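Local coordinates for protein AxyAgu115A (Amphibacillus xylanus NBRC 15112, PDB 6NPS) that acts as a family GH115 alpha-glucuronidase, probably hydrolysing the linkage that carries glucuronic acid branches on xylan, at residues P166-R171 and M437-G442; R391-E396 and Y405-H410; D397-S402 and G442-W447. The protein carries 3 engineered substitutions. All blocks are in the same frame, centred on the assembly; numbering follows the deposited sequence.

Contact 1: residues P166-R171 and M437-G442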
loop_
_atom_site.group_PDB
_atom_site.type_symbol
_atom_site.label_atom_id
_atom_site.label_comp_id
_atom_site.label_asym_id
_atom_site.label_seq_id
_atom_site.Cartn_x
_atom_site.Cartn_y
_atom_site.Cartn_z
ATOM N N PRO A 166 8.087 -37.101 42.013
ATOM C CA PRO A 166 8.017 -36.273 40.797
ATOM C C PRO A 166 9.392 -35.772 40.368
ATOM O O PRO A 166 10.218 -35.379 41.196
ATOM C CB PRO A 166 7.103 -35.115 41.222
ATOM C CG PRO A 166 6.199 -35.734 42.308
ATOM C CD PRO A 166 7.109 -36.684 43.041
ATOM N N SER A 167 9.625 -35.735 39.044
ATOM C CA SER A 167 10.938 -35.323 38.550
ATOM C C SER A 167 11.214 -33.854 38.878
ATOM O O SER A 167 12.366 -33.475 39.126
ATOM C CB SER A 167 11.045 -35.542 37.030
ATOM O OG SER A 167 10.610 -36.824 36.650
ATOM N N VAL A 168 10.177 -33.017 38.924
ATOM C CA VAL A 168 10.354 -31.608 39.258
ATOM C C VAL A 168 9.638 -31.331 40.590
ATOM O O VAL A 168 8.470 -31.699 40.777
ATOM C CB VAL A 168 9.856 -30.668 38.130
ATOM C CG1 VAL A 168 9.963 -29.169 38.588
ATOM C CG2 VAL A 168 10.627 -30.930 36.789
ATOM N N LYS A 169 10.330 -30.664 41.508
ATOM C CA LYS A 169 9.813 -30.567 42.880
ATOM C C LYS A 169 8.531 -29.730 42.990
ATOM O O LYS A 169 7.582 -30.128 43.695
ATOM C CB LYS A 169 10.872 -30.003 43.808
ATOM C CG LYS A 169 10.450 -30.164 45.291
ATOM C CD LYS A 169 11.566 -29.712 46.244
ATOM C CE LYS A 169 11.204 -30.019 47.703
ATOM N NZ LYS A 169 12.217 -29.478 48.675
ATOM N N TYR A 170 8.481 -28.567 42.323
ATOM C CA TYR A 170 7.301 -27.696 42.319
ATOM C C TYR A 170 6.809 -27.496 40.886
ATOM O O TYR A 170 7.590 -27.106 40.012
ATOM C CB TYR A 170 7.634 -26.347 42.934
ATOM C CG TYR A 170 8.182 -26.463 44.346
ATOM C CD1 TYR A 170 7.370 -26.918 45.394
ATOM C CD2 TYR A 170 9.519 -26.149 44.640
ATOM C CE1 TYR A 170 7.839 -26.987 46.670
ATOM C CE2 TYR A 170 10.004 -26.235 45.961
ATOM C CZ TYR A 170 9.149 -26.660 46.954
ATOM O OH TYR A 170 9.571 -26.780 48.263
ATOM N N ARG A 171 5.513 -27.736 40.653
ATOM C CA ARG A 171 4.990 -27.912 39.285
ATOM C C ARG A 171 3.622 -27.248 39.225
ATOM O O ARG A 171 2.727 -27.631 39.989
ATOM C CB ARG A 171 4.836 -29.407 38.893
ATOM C CG ARG A 171 6.034 -30.351 39.123
ATOM C CD ARG A 171 5.630 -31.860 39.005
ATOM N NE ARG A 171 4.533 -32.226 39.905
ATOM C CZ ARG A 171 4.659 -32.367 41.231
ATOM N NH1 ARG A 171 5.860 -32.208 41.816
ATOM N NH2 ARG A 171 3.593 -32.710 41.951
ATOM N N MET A 437 15.380 -29.113 27.369
ATOM C CA MET A 437 16.678 -28.457 27.456
ATOM C C MET A 437 16.886 -27.808 28.829
ATOM O O MET A 437 17.993 -27.853 29.391
ATOM C CB MET A 437 16.797 -27.419 26.359
ATOM C CG MET A 437 18.185 -26.894 26.226
ATOM S SD MET A 437 18.271 -25.821 24.803
ATOM C CE MET A 437 19.990 -25.366 24.811
ATOM N N ALA A 438 15.844 -27.186 29.377
ATOM C CA ALA A 438 15.961 -26.582 30.710
ATOM C C ALA A 438 16.283 -27.638 31.760
ATOM O O ALA A 438 17.160 -27.440 32.617
ATOM C CB ALA A 438 14.665 -25.867 31.053
ATOM N N TYR A 439 15.641 -28.810 31.664
ATOM C CA TYR A 439 15.972 -29.905 32.576
ATOM C C TYR A 439 17.403 -30.384 32.378
ATOM O O TYR A 439 18.120 -30.652 33.347
ATOM C CB TYR A 439 14.987 -31.053 32.361
ATOM C CG TYR A 439 15.022 -32.121 33.417
ATOM C CD1 TYR A 439 15.970 -33.136 33.372
ATOM C CD2 TYR A 439 14.098 -32.125 34.456
ATOM C CE1 TYR A 439 15.994 -34.152 34.349
ATOM C CE2 TYR A 439 14.116 -33.113 35.417
ATOM C CZ TYR A 439 15.067 -34.122 35.358
ATOM O OH TYR A 439 15.076 -35.108 36.310
ATOM N N ASP A 440 17.825 -30.529 31.120
ATOM C CA ASP A 440 19.190 -30.944 30.811
ATOM C C ASP A 440 20.224 -29.980 31.383
ATOM O O ASP A 440 21.342 -30.387 31.714
ATOM C CB ASP A 440 19.380 -31.048 29.293
ATOM C CG ASP A 440 18.505 -32.168 28.631
ATOM O OD1 ASP A 440 18.015 -33.092 29.346
ATOM O OD2 ASP A 440 18.320 -32.112 27.366
ATOM N N PHE A 441 19.913 -28.698 31.444
ATOM C CA PHE A 441 20.841 -27.750 32.045
ATOM C C PHE A 441 20.679 -27.659 33.570
ATOM O O PHE A 441 21.236 -26.742 34.185
ATOM C CB PHE A 441 20.656 -26.358 31.441
ATOM C CG PHE A 441 21.383 -26.143 30.117
ATOM C CD1 PHE A 441 20.883 -26.698 28.951
ATOM C CD2 PHE A 441 22.548 -25.366 30.060
ATOM C CE1 PHE A 441 21.515 -26.488 27.728
ATOM C CE2 PHE A 441 23.192 -25.143 28.864
ATOM C CZ PHE A 441 22.667 -25.702 27.684
ATOM N N GLY A 442 19.892 -28.539 34.176
ATOM C CA GLY A 442 19.792 -28.573 35.619
ATOM C C GLY A 442 18.729 -27.673 36.205
ATOM O O GLY A 442 18.841 -27.297 37.371
HETATM O O HOH W 1 14.823 -34.902 38.701
HETATM O O HOH W 2 13.245 -37.896 36.956
#
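The first torsion of Y439 (chi1 -168°) sets CG opposite its backbone N and swings the phenol off the last turn of helix 428-440 toward S167 and V168. On S167, chi1 of -48° leaves OG beside its own backbone N, while CB faces the phenol. No direct hydrogen bond crosses the contact, and the touching is light. CE2, on one edge of the Y439 ring, lies 4.1 Å from the carbonyl O of S167, and the same atom meets CG2 of V168 at 4.3 Å. Both partners sit near the ring plane, so this edge slots against the loop that leads into strand 170-174. The hydroxyl reaches farther along, with OH 4.1 Å from CB of S167. One water donates to S167 O at 2.9 Å; its 2.4 Å separation from Y439 OH is too short to be trusted in detail. A second water pairs with S167 OG and only weakly with Y439 OH, and OG is also bonded to the backbone N of F471.

Behind this surface the loop is braced by R171. Its NH1 donates to V168 O across 2.9 Å, in the guanidinium plane and with a C=O...N angle of 166°, and CG of P166 lies 3.4 Å above one face of the same group. E95 supplies the salt-bridge partner for R171 NH2. The two segments thus join the entry to the first strand of the eight-stranded parallel barrel to the end of the helix preceding its last strand. Between these two segments the phenol is met by weak edge contacts and linked at its polar end to the loop through water, while F471 stacks on its ring.

Contact 2: residues R391-E396 and Y405-H410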
loop_
_atom_site.group_PDB
_atom_site.type_symbol
_atom_site.label_atom_id
_atom_site.label_comp_id
_atom_site.label_asym_id
_atom_site.label_seq_id
_atom_site.Cartn_x
_atom_site.Cartn_y
_atom_site.Cartn_z
ATOM N N ARG A 391 15.880 -18.283 27.883
ATOM C CA ARG A 391 16.984 -17.338 27.896
ATOM C C ARG A 391 18.233 -18.051 28.404
ATOM O O ARG A 391 18.530 -19.165 27.959
ATOM C CB ARG A 391 16.597 -16.116 28.764
ATOM C CG ARG A 391 15.361 -15.384 28.194
ATOM C CD ARG A 391 14.939 -14.205 29.112
ATOM N NE ARG A 391 15.992 -13.208 29.126
ATOM C CZ ARG A 391 16.009 -12.137 29.912
ATOM N NH1 ARG A 391 15.021 -11.924 30.780
ATOM N NH2 ARG A 391 17.025 -11.287 29.839
ATOM N N THR A 392 18.988 -17.437 29.305
ATOM C CA THR A 392 20.179 -18.121 29.795
ATOM C C THR A 392 19.792 -19.227 30.765
ATOM O O THR A 392 18.680 -19.264 31.309
ATOM C CB THR A 392 21.144 -17.172 30.478
ATOM O OG1 THR A 392 20.534 -16.675 31.671
ATOM C CG2 THR A 392 21.501 -16.038 29.534
ATOM N N LEU A 393 20.725 -20.151 30.956
ATOM C CA LEU A 393 20.500 -21.377 31.700
ATOM C C LEU A 393 21.735 -21.614 32.561
ATOM O O LEU A 393 22.803 -21.046 32.294
ATOM C CB LEU A 393 20.263 -22.542 30.722
ATOM C CG LEU A 393 18.968 -22.487 29.879
ATOM C CD1 LEU A 393 18.974 -23.635 28.855
ATOM C CD2 LEU A 393 17.661 -22.521 30.749
ATOM N N PRO A 394 21.637 -22.468 33.578
ATOM C CA PRO A 394 22.787 -22.656 34.477
ATOM C C PRO A 394 24.017 -23.222 33.760
ATOM O O PRO A 394 23.929 -24.192 32.999
ATOM C CB PRO A 394 22.253 -23.633 35.530
ATOM C CG PRO A 394 20.755 -23.451 35.496
ATOM C CD PRO A 394 20.454 -23.216 34.039
ATOM N N THR A 395 25.167 -22.586 33.987
ATOM C CA THR A 395 26.448 -23.196 33.674
ATOM C C THR A 395 26.716 -24.331 34.665
ATOM O O THR A 395 26.046 -24.474 35.699
ATOM C CB THR A 395 27.582 -22.182 33.791
ATOM O OG1 THR A 395 27.691 -21.754 35.162
ATOM C CG2 THR A 395 27.311 -20.966 32.944
ATOM N N GLU A 396 27.763 -25.102 34.380
ATOM C CA GLU A 396 28.122 -26.237 35.220
ATOM C C GLU A 396 28.442 -25.768 36.631
ATOM O O GLU A 396 28.049 -26.407 37.606
ATOM C CB GLU A 396 29.318 -26.985 34.629
ATOM C CG GLU A 396 28.952 -27.982 33.541
ATOM C CD GLU A 396 30.167 -28.524 32.815
ATOM O OE1 GLU A 396 31.175 -27.794 32.712
ATOM O OE2 GLU A 396 30.114 -29.681 32.346
ATOM N N TYR A 405 17.054 -24.412 40.723
ATOM C CA TYR A 405 16.620 -23.447 39.725
ATOM C C TYR A 405 15.176 -23.703 39.341
ATOM O O TYR A 405 14.668 -24.840 39.403
ATOM C CB TYR A 405 17.510 -23.503 38.457
ATOM C CG TYR A 405 18.904 -23.019 38.768
ATOM C CD1 TYR A 405 19.227 -21.665 38.654
ATOM C CD2 TYR A 405 19.888 -23.905 39.203
ATOM C CE1 TYR A 405 20.487 -21.222 38.948
ATOM C CE2 TYR A 405 21.161 -23.473 39.498
ATOM C CZ TYR A 405 21.459 -22.118 39.367
ATOM O OH TYR A 405 22.722 -21.643 39.699
ATOM N N GLY A 406 14.536 -22.634 38.902
ATOM C CA GLY A 406 13.180 -22.690 38.407
ATOM C C GLY A 406 13.070 -22.217 36.971
ATOM O O GLY A 406 13.969 -21.545 36.463
ATOM N N MET A 407 11.975 -22.545 36.307
ATOM C CA MET A 407 11.712 -22.005 34.973
ATOM C C MET A 407 10.281 -21.504 34.927
ATOM O O MET A 407 9.341 -22.220 35.309
ATOM C CB MET A 407 11.942 -23.042 33.864
ATOM C CG MET A 407 11.619 -22.495 32.403
ATOM S SD MET A 407 12.630 -21.017 31.991
ATOM C CE MET A 407 14.283 -21.664 32.199
ATOM N N TYR A 408 10.124 -20.266 34.469
ATOM C CA TYR A 408 8.832 -19.636 34.242
ATOM C C TYR A 408 8.639 -19.519 32.732
ATOM O O TYR A 408 9.399 -18.814 32.060
ATOM C CB TYR A 408 8.805 -18.277 34.943
ATOM C CG TYR A 408 7.572 -17.462 34.670
ATOM C CD1 TYR A 408 6.339 -18.069 34.475
ATOM C CD2 TYR A 408 7.649 -16.066 34.620
ATOM C CE1 TYR A 408 5.192 -17.299 34.204
ATOM C CE2 TYR A 408 6.516 -15.289 34.380
ATOM C CZ TYR A 408 5.303 -15.913 34.156
ATOM O OH TYR A 408 4.190 -15.142 33.890
ATOM N N TYR A 409 7.655 -20.248 32.204
ATOM C CA TYR A 409 7.408 -20.455 30.781
ATOM C C TYR A 409 6.053 -19.834 30.447
ATOM O O TYR A 409 5.235 -19.609 31.340
ATOM C CB TYR A 409 7.447 -21.969 30.454
ATOM C CG TYR A 409 7.627 -22.266 28.978
ATOM C CD1 TYR A 409 8.897 -22.209 28.379
ATOM C CD2 TYR A 409 6.545 -22.602 28.194
ATOM C CE1 TYR A 409 9.071 -22.467 27.008
ATOM C CE2 TYR A 409 6.705 -22.858 26.787
ATOM C CZ TYR A 409 7.976 -22.798 26.228
ATOM O OH TYR A 409 8.167 -23.050 24.878
ATOM N N HIS A 410 5.847 -19.434 29.180
ATOM C CA HIS A 410 4.604 -18.771 28.768
ATOM C C HIS A 410 3.883 -19.558 27.673
ATOM O O HIS A 410 4.473 -19.867 26.633
ATOM C CB HIS A 410 4.866 -17.354 28.232
ATOM C CG HIS A 410 5.155 -16.341 29.297
ATOM N ND1 HIS A 410 6.381 -16.260 29.917
ATOM C CD2 HIS A 410 4.374 -15.387 29.873
ATOM C CE1 HIS A 410 6.356 -15.284 30.801
ATOM N NE2 HIS A 410 5.153 -14.733 30.793
#
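CG of P394 stands over the centre of one face of the Y405 ring, 3.7 Å from the centroid and only 9° off the normal, a CH-pi contact. CG is nearly equidistant from the ring atoms, and CB leans toward the rim, 4.1 Å from CE2. At the edge, the phenol OH is tied to M398 O, which limits how the ring can shift beneath the proline. Farther along strand 405-410, CE1 of H410 lies 3.5 Å above the rim of one Y408 face.

Beside the proline, CD2 of L393 meets CE of M407 at 3.8 Å, the two side chains crossing at about a right angle. The M407 chain leaves with CG opposite the backbone N and then folds at both chi2 and chi3 (58° each), which turns the terminal methyl back toward the leucine. L382 touches both P394 and M407, and F441 lies against L393, so apolar neighbours continue the contact; all four residues that touch are buried.

Y405 and M407 lie on the outward side of their strand, whereas Y408, on the other side, hydrogen-bonds a bound glycerol through OH. No regular helix separates strands 379-383 and 405-410, so the extended run 391-396 lies over the strand where a canonical TIM barrel would carry one, an irregular beta-to-beta connection in the (beta/alpha)8-type barrel expected for the GH115 family.

Contact 3: residues D397-S402 and G442-W447. With GOL (glycerol), chain E.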
loop_
_atom_site.group_PDB
_atom_site.type_symbol
_atom_site.label_atom_id
_atom_site.label_comp_id
_atom_site.label_asym_id
_atom_site.label_seq_id
_atom_site.Cartn_x
_atom_site.Cartn_y
_atom_site.Cartn_z
ATOM N N ASP A 397 29.155 -24.652 36.745
ATOM C CA ASP A 397 29.465 -24.107 38.067
ATOM C C ASP A 397 28.194 -23.674 38.796
ATOM O O ASP A 397 28.023 -23.971 39.981
ATOM C CB ASP A 397 30.450 -22.949 37.955
ATOM C CG ASP A 397 30.855 -22.403 39.314
ATOM O OD1 ASP A 397 31.027 -23.205 40.263
ATOM O OD2 ASP A 397 30.987 -21.166 39.444
ATOM N N MET A 398 27.263 -23.018 38.083
ATOM C CA MET A 398 25.988 -22.628 38.678
ATOM C C MET A 398 25.164 -23.824 39.136
ATOM O O MET A 398 24.331 -23.688 40.038
ATOM C CB MET A 398 25.177 -21.802 37.684
ATOM C CG MET A 398 25.688 -20.388 37.578
ATOM S SD MET A 398 24.920 -19.610 36.186
ATOM C CE MET A 398 23.202 -19.741 36.615
ATOM N N ARG A 399 25.345 -24.993 38.519
ATOM C CA ARG A 399 24.506 -26.113 38.913
ATOM C C ARG A 399 24.868 -26.647 40.286
ATOM O O ARG A 399 24.136 -27.480 40.825
ATOM C CB ARG A 399 24.589 -27.223 37.857
ATOM C CG ARG A 399 23.945 -26.772 36.525
ATOM C CD ARG A 399 24.287 -27.734 35.392
ATOM N NE ARG A 399 23.564 -28.985 35.529
ATOM C CZ ARG A 399 23.310 -29.816 34.515
ATOM N NH1 ARG A 399 23.741 -29.539 33.288
ATOM N NH2 ARG A 399 22.625 -30.929 34.740
ATOM N N LYS A 400 25.959 -26.162 40.869
ATOM C CA LYS A 400 26.298 -26.468 42.254
ATOM C C LYS A 400 25.396 -25.751 43.261
ATOM O O LYS A 400 25.478 -26.043 44.461
ATOM C CB LYS A 400 27.758 -26.092 42.495
ATOM C CG LYS A 400 28.758 -27.169 42.093
ATOM C CD LYS A 400 29.860 -27.299 43.173
ATOM C CE LYS A 400 30.242 -28.757 43.509
ATOM N NZ LYS A 400 29.244 -29.469 44.380
ATOM N N HIS A 401 24.550 -24.827 42.811
ATOM C CA HIS A 401 23.835 -23.935 43.724
ATOM C C HIS A 401 22.825 -24.720 44.539
ATOM O O HIS A 401 21.923 -25.367 43.997
ATOM C CB HIS A 401 23.141 -22.822 42.944
ATOM C CG HIS A 401 22.229 -21.970 43.777
ATOM N ND1 HIS A 401 22.698 -21.054 44.701
ATOM C CD2 HIS A 401 20.879 -21.896 43.827
ATOM C CE1 HIS A 401 21.674 -20.447 45.277
ATOM N NE2 HIS A 401 20.561 -20.942 44.769
ATOM N N SER A 402 22.991 -24.698 45.846
ATOM C CA SER A 402 22.002 -25.312 46.705
ATOM C C SER A 402 20.766 -24.422 46.728
ATOM O O SER A 402 20.855 -23.206 46.922
ATOM C CB SER A 402 22.589 -25.520 48.102
ATOM O OG SER A 402 21.570 -25.488 49.077
ATOM N N GLY A 442 19.892 -28.539 34.176
ATOM C CA GLY A 442 19.792 -28.573 35.619
ATOM C C GLY A 442 18.729 -27.673 36.205
ATOM O O GLY A 442 18.841 -27.297 37.371
ATOM N N VAL A 443 17.690 -27.332 35.452
ATOM C CA VAL A 443 16.565 -26.552 35.974
ATOM C C VAL A 443 15.493 -27.548 36.378
ATOM O O VAL A 443 14.667 -27.958 35.556
ATOM C CB VAL A 443 16.018 -25.556 34.953
ATOM C CG1 VAL A 443 14.844 -24.733 35.603
ATOM C CG2 VAL A 443 17.125 -24.602 34.509
ATOM N N ARG A 444 15.471 -27.910 37.653
ATOM C CA ARG A 444 14.699 -29.071 38.060
ATOM C C ARG A 444 13.893 -28.880 39.328
ATOM O O ARG A 444 13.190 -29.811 39.724
ATOM C CB ARG A 444 15.631 -30.276 38.256
ATOM C CG ARG A 444 16.266 -30.723 36.969
ATOM C CD ARG A 444 17.290 -31.796 37.181
ATOM N NE ARG A 444 18.034 -32.006 35.951
ATOM C CZ ARG A 444 18.948 -32.953 35.787
ATOM N NH1 ARG A 444 19.226 -33.798 36.791
ATOM N NH2 ARG A 444 19.606 -33.044 34.645
ATOM N N ASP A 445 13.959 -27.725 39.977
ATOM C CA ASP A 445 13.260 -27.575 41.246
ATOM C C ASP A 445 11.875 -26.966 41.107
ATOM O O ASP A 445 10.968 -27.319 41.868
ATOM C CB ASP A 445 14.107 -26.738 42.194
ATOM C CG ASP A 445 15.209 -27.575 42.849
ATOM O OD1 ASP A 445 16.159 -27.991 42.135
ATOM O OD2 ASP A 445 15.101 -27.846 44.066
ATOM N N LEU A 446 11.668 -26.088 40.137
ATOM C CA LEU A 446 10.364 -25.455 40.033
ATOM C C LEU A 446 10.072 -25.180 38.569
ATOM O O LEU A 446 10.929 -24.644 37.865
ATOM C CB LEU A 446 10.352 -24.145 40.857
ATOM C CG LEU A 446 9.030 -23.383 40.923
ATOM C CD1 LEU A 446 8.946 -22.558 42.238
ATOM C CD2 LEU A 446 8.938 -22.429 39.761
ATOM N N TRP A 447 8.863 -25.524 38.112
ATOM C CA TRP A 447 8.430 -25.227 36.753
ATOM C C TRP A 447 7.044 -24.623 36.848
ATOM O O TRP A 447 6.126 -25.266 37.373
ATOM C CB TRP A 447 8.318 -26.481 35.850
ATOM C CG TRP A 447 9.555 -27.085 35.272
ATOM C CD1 TRP A 447 10.866 -26.839 35.623
ATOM C CD2 TRP A 447 9.593 -28.092 34.250
ATOM N NE1 TRP A 447 11.703 -27.618 34.863
ATOM C CE2 TRP A 447 10.946 -28.406 34.021
ATOM C CE3 TRP A 447 8.607 -28.762 33.507
ATOM C CZ2 TRP A 447 11.340 -29.353 33.082
ATOM C CZ3 TRP A 447 9.017 -29.716 32.553
ATOM C CH2 TRP A 447 10.371 -30.003 32.378
HETATM C C1 GOL E . 21.203 -30.787 38.017
HETATM O O1 GOL E . 22.528 -30.678 37.579
HETATM C C2 GOL E . 21.110 -30.124 39.435
HETATM O O2 GOL E . 20.239 -28.996 39.495
HETATM C C3 GOL E . 20.706 -31.310 40.376
HETATM O O3 GOL E . 20.390 -30.783 41.634
#
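Residues 397-400 adopt helical backbone angles without forming a regular helix; turn bonds run from K400 N to D397 O (3.1 Å) and from H401 N to M398 O. In 442-447 the chain leaves helix 428-440 through G442, the C-prime residue of a Schellman motif (V443 N to A438 O, G442 N to Y439 O) with a positive phi of 89°, just before strand 446-450. The CA atoms approach most closely between R399 and G442, at 6.3 Å. Bent at chi3 (73°), R399 lays its guanidinium face over the peptide N of G442, which stands 3.6 Å above the centre of the plane. The contact lies beside the N-terminal end of the last barrel strand, opposite the catalytic end in TIM barrels. A glycerol, probably from the crystallisation liquor, bridges the segments: its O1 accepts from both NE and NH2 of R399, each at 2.9 Å, and its O2 donates to G442 O. Its C1 rests over one face of the R444 guanidinium. R399 NH2 and R444 NH2, 3.7 Å apart, probably repel each other. R399 NH1 forms a long, weak ion pair with D836; R444 NE donates to Y439 O.

From the N terminus, the chain first meets contact 1 at 166-171, whose partner 437-442 lies 266 residues on, so contact 1 closes the long loop spanning most of the barrel. Contact 2 is nested inside it, closing a short loop as strand 405-410 returns beneath 391-396. Contact 3 begins at 397-402, between the two segments of contact 2, and finishes at 442-447, crossing both of the others and sharing G442 with contact 1. Neighbouring strands 170-174, 446-450 and 405-410 connect all three: Y170 pairs with D445 and W447, and M407 N with L446 O. F441 packs on L393 and P394, joining contact 1 to contact 2.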